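Local coordinates for protein 6-carboxyhexanoate--coa ligase (Bacillus subtilis, PDB 5FLG) that is a dimeric ligase of the 6-carboxyhexanoate--CoA ligase family, with sites for phosphoaminophosphonic acid-adenylate ester, magnesium and pimelic acid, at residues R14-G19 with P59-I64. Sequence-based numbering, arbitrary orientation.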
ATOM      1  N   ARG A  14      -5.944   1.628  -3.855  1.00 28.35           N
ATOM      2  CA  ARG A  14      -6.787   0.950  -4.775  1.00 30.52           C
ATOM      3  C   ARG A  14      -7.261  -0.376  -4.204  1.00 29.10           C
ATOM      4  O   ARG A  14      -6.605  -0.988  -3.347  1.00 25.23           O
ATOM      5  CB  ARG A  14      -6.014   0.730  -6.072  1.00 34.56           C
ATOM      6  CG  ARG A  14      -4.774  -0.088  -5.872  1.00 41.83           C
ATOM      7  CD  ARG A  14      -3.897   0.056  -7.107  1.00 50.25           C
ATOM      8  NE  ARG A  14      -2.803  -0.904  -7.149  1.00 57.62           N
ATOM      9  CZ  ARG A  14      -1.571  -0.603  -7.553  1.00 75.99           C
ATOM     10  NH1 ARG A  14      -1.242   0.651  -7.872  1.00 77.38           N
ATOM     11  NH2 ARG A  14      -0.649  -1.555  -7.590  1.00 78.28           N
ATOM     12  N   ALA A  15      -8.385  -0.835  -4.727  1.00 25.04           N
ATOM     13  CA  ALA A  15      -9.009  -2.021  -4.189  1.00 30.91           C
ATOM     14  C   ALA A  15      -9.673  -2.781  -5.312  1.00 28.51           C
ATOM     15  O   ALA A  15     -10.239  -2.185  -6.230  1.00 31.31           O
ATOM     16  CB  ALA A  15     -10.036  -1.658  -3.107  1.00 25.15           C
ATOM     17  N   SER A  16      -9.690  -4.100  -5.174  1.00 29.99           N
ATOM     18  CA  SER A  16     -10.288  -4.953  -6.169  1.00 28.44           C
ATOM     19  C   SER A  16     -10.850  -6.222  -5.557  1.00 31.55           C
ATOM     20  O   SER A  16     -10.594  -6.521  -4.406  1.00 29.95           O
ATOM     21  CB  SER A  16      -9.241  -5.309  -7.231  1.00 30.29           C
ATOM     22  OG  SER A  16      -8.123  -5.907  -6.624  1.00 32.01           O
ATOM     23  N   MET A  17     -11.663  -6.931  -6.330  1.00 35.47           N
ATOM     24  CA  MET A  17     -12.106  -8.252  -5.944  1.00 45.04           C
ATOM     25  C   MET A  17     -11.767  -9.287  -7.012  1.00 51.26           C
ATOM     26  O   MET A  17     -11.549  -8.949  -8.191  1.00 41.49           O
ATOM     27  CB  MET A  17     -13.596  -8.254  -5.580  1.00 50.51           C
ATOM     28  CG  MET A  17     -14.563  -7.948  -6.706  1.00 57.84           C
ATOM     29  SD  MET A  17     -16.272  -8.075  -6.109  1.00 67.98           S
ATOM     30  CE  MET A  17     -16.572  -9.815  -6.447  1.00 70.04           C
ATOM     31  N   ASN A  18     -11.645 -10.535  -6.548  1.00 55.54           N
ATOM     32  CA  ASN A  18     -11.073 -11.666  -7.307  1.00 59.08           C
ATOM     33  C   ASN A  18      -9.633 -11.400  -7.722  1.00 65.19           C
ATOM     34  O   ASN A  18      -9.294 -11.441  -8.909  1.00 67.03           O
ATOM     35  CB  ASN A  18     -11.919 -12.026  -8.539  1.00 61.21           C
ATOM     36  CG  ASN A  18     -13.402 -12.078  -8.240  1.00 63.34           C
ATOM     37  OD1 ASN A  18     -14.213 -11.551  -8.997  1.00 76.14           O
ATOM     38  ND2 ASN A  18     -13.764 -12.695  -7.123  1.00 65.38           N
ATOM     39  N   GLY A  19      -8.792 -11.120  -6.728  1.00 72.19           N
ATOM     40  CA  GLY A  19      -7.378 -10.819  -6.957  1.00 72.74           C
ATOM     41  C   GLY A  19      -7.104  -9.328  -6.872  1.00 67.35           C
ATOM     42  O   GLY A  19      -8.029  -8.549  -6.619  1.00 49.38           O
ATOM     43  N   PRO A  59     -13.951  -5.648  -1.414  1.00 39.65           N
ATOM     44  CA  PRO A  59     -12.641  -6.026  -1.961  1.00 40.96           C
ATOM     45  C   PRO A  59     -12.004  -7.215  -1.238  1.00 36.63           C
ATOM     46  O   PRO A  59     -12.344  -7.486  -0.083  1.00 38.11           O
ATOM     47  CB  PRO A  59     -11.805  -4.764  -1.773  1.00 40.34           C
ATOM     48  CG  PRO A  59     -12.421  -4.070  -0.622  1.00 42.86           C
ATOM     49  CD  PRO A  59     -13.895  -4.384  -0.668  1.00 44.71           C
ATOM     50  N   ASP A  60     -11.237  -8.016  -1.964  1.00 36.23           N
ATOM     51  CA  ASP A  60     -10.362  -9.000  -1.322  1.00 39.49           C
ATOM     52  C   ASP A  60      -8.901  -8.609  -1.431  1.00 37.67           C
ATOM     53  O   ASP A  60      -8.026  -9.362  -1.005  1.00 36.13           O
ATOM     54  CB  ASP A  60     -10.564 -10.417  -1.887  1.00 42.68           C
ATOM     55  CG  ASP A  60     -10.518 -10.467  -3.379  1.00 51.87           C
ATOM     56  OD1 ASP A  60      -9.572  -9.902  -3.987  1.00 43.89           O
ATOM     57  OD2 ASP A  60     -11.437 -11.090  -3.949  1.00 62.49           O
ATOM     58  N   PHE A  61      -8.651  -7.421  -1.987  1.00 28.88           N
ATOM     59  CA  PHE A  61      -7.312  -6.927  -2.169  1.00 32.35           C
ATOM     60  C   PHE A  61      -7.318  -5.412  -2.096  1.00 27.23           C
ATOM     61  O   PHE A  61      -8.217  -4.768  -2.648  1.00 27.19           O
ATOM     62  CB  PHE A  61      -6.777  -7.343  -3.534  1.00 34.56           C
ATOM     63  CG  PHE A  61      -5.451  -6.771  -3.829  1.00 37.72           C
ATOM     64  CD1 PHE A  61      -5.342  -5.459  -4.259  1.00 38.23           C
ATOM     65  CD2 PHE A  61      -4.309  -7.466  -3.493  1.00 44.84           C
ATOM     66  CE1 PHE A  61      -4.105  -4.899  -4.472  1.00 40.49           C
ATOM     67  CE2 PHE A  61      -3.061  -6.917  -3.724  1.00 47.17           C
ATOM     68  CZ  PHE A  61      -2.960  -5.617  -4.170  1.00 42.05           C
ATOM     69  N   MET A  62      -6.404  -4.843  -1.325  1.00 31.29           N
ATOM     70  CA  MET A  62      -6.295  -3.392  -1.251  1.00 31.07           C
ATOM     71  C   MET A  62      -4.876  -2.999  -0.919  1.00 31.54           C
ATOM     72  O   MET A  62      -4.191  -3.683  -0.170  1.00 27.33           O
ATOM     73  CB  MET A  62      -7.278  -2.816  -0.223  1.00 37.97           C
ATOM     74  CG  MET A  62      -7.250  -1.300  -0.115  1.00 42.27           C
ATOM     75  SD  MET A  62      -8.272  -0.621   1.229  1.00 48.99           S
ATOM     76  CE  MET A  62      -9.829  -1.449   0.884  1.00 32.94           C
ATOM     77  N   GLN A  63      -4.426  -1.925  -1.565  1.00 31.57           N
ATOM     78  CA  GLN A  63      -3.178  -1.268  -1.261  1.00 28.14           C
ATOM     79  C   GLN A  63      -3.409   0.183  -0.875  1.00 24.54           C
ATOM     80  O   GLN A  63      -4.132   0.905  -1.549  1.00 28.12           O
ATOM     81  CB  GLN A  63      -2.280  -1.268  -2.492  1.00 35.24           C
ATOM     82  CG  GLN A  63      -1.949  -2.649  -2.994  1.00 44.65           C
ATOM     83  CD  GLN A  63      -0.911  -2.629  -4.133  1.00 50.04           C
ATOM     84  OE1 GLN A  63      -1.142  -2.051  -5.205  1.00 49.23           O
ATOM     85  NE2 GLN A  63       0.199  -3.322  -3.922  1.00 50.01           N
ATOM     86  N   ILE A  64      -2.646   0.668   0.090  1.00 25.89           N
ATOM     87  CA  ILE A  64      -2.690   2.068   0.474  1.00 24.76           C
ATOM     88  C   ILE A  64      -1.253   2.446   0.668  1.00 27.34           C
ATOM     89  O   ILE A  64      -0.491   1.706   1.273  1.00 29.50           O
ATOM     90  CB  ILE A  64      -3.420   2.301   1.836  1.00 30.38           C
ATOM     91  CG1 ILE A  64      -4.822   1.730   1.812  1.00 32.71           C
ATOM     92  CG2 ILE A  64      -3.471   3.773   2.135  1.00 33.44           C
ATOM     93  CD1 ILE A  64      -5.671   2.060   3.043  1.00 35.97           C
TER
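A classic beta bulge marks the end of the antiparallel pairing between strands 8-17 and 61-68, where Asp-60 and Phe-61 both face Ser-16. Asp-60 N gives Ser-16 O a 2.9 Å hydrogen bond, and Phe-61 N adds a weak one to the same oxygen. The regular register follows: Ser-16 N binds Phe-61 O at 3.0 Å, Ala-15 and Met-62 form a non-hydrogen-bonded pair, and Arg-14 and Gln-63 exchange two backbone bonds. From the bulge, the Asp-60 carboxylate holds the turn after strand 8-17 with both oxygens, each met on its syn side: OD2 takes Asn-18 N at 2.7 Å and OD1 takes Gly-19 N at 3.1 Å. With chi1 at 50°, CG of Asp-60 sits between its own backbone N and carbonyl carbon, and the carboxylate reaches the two amides. The turn is also tied back on itself, for Ser-16 OG donates to a lone pair of Gly-19 O at 2.6 Å, beside CB of Phe-61. On the face bearing Ala-15, its methyl packs on Pro-59 CB at 3.8 Å and on Met-62 CE; helix 40-52 covers Pro-59 and Met-62 through Leu-52. Gln-63 NE2 hydrogen-bonds to Gln-65 OE1 of the second subunit, whose strand pairs with 61-64. The contact thus joins 8-17, the middle strand of a three-stranded antiparallel sheet, to 61-68, the edge strand within this chain, from which the sheet runs on into the second subunit.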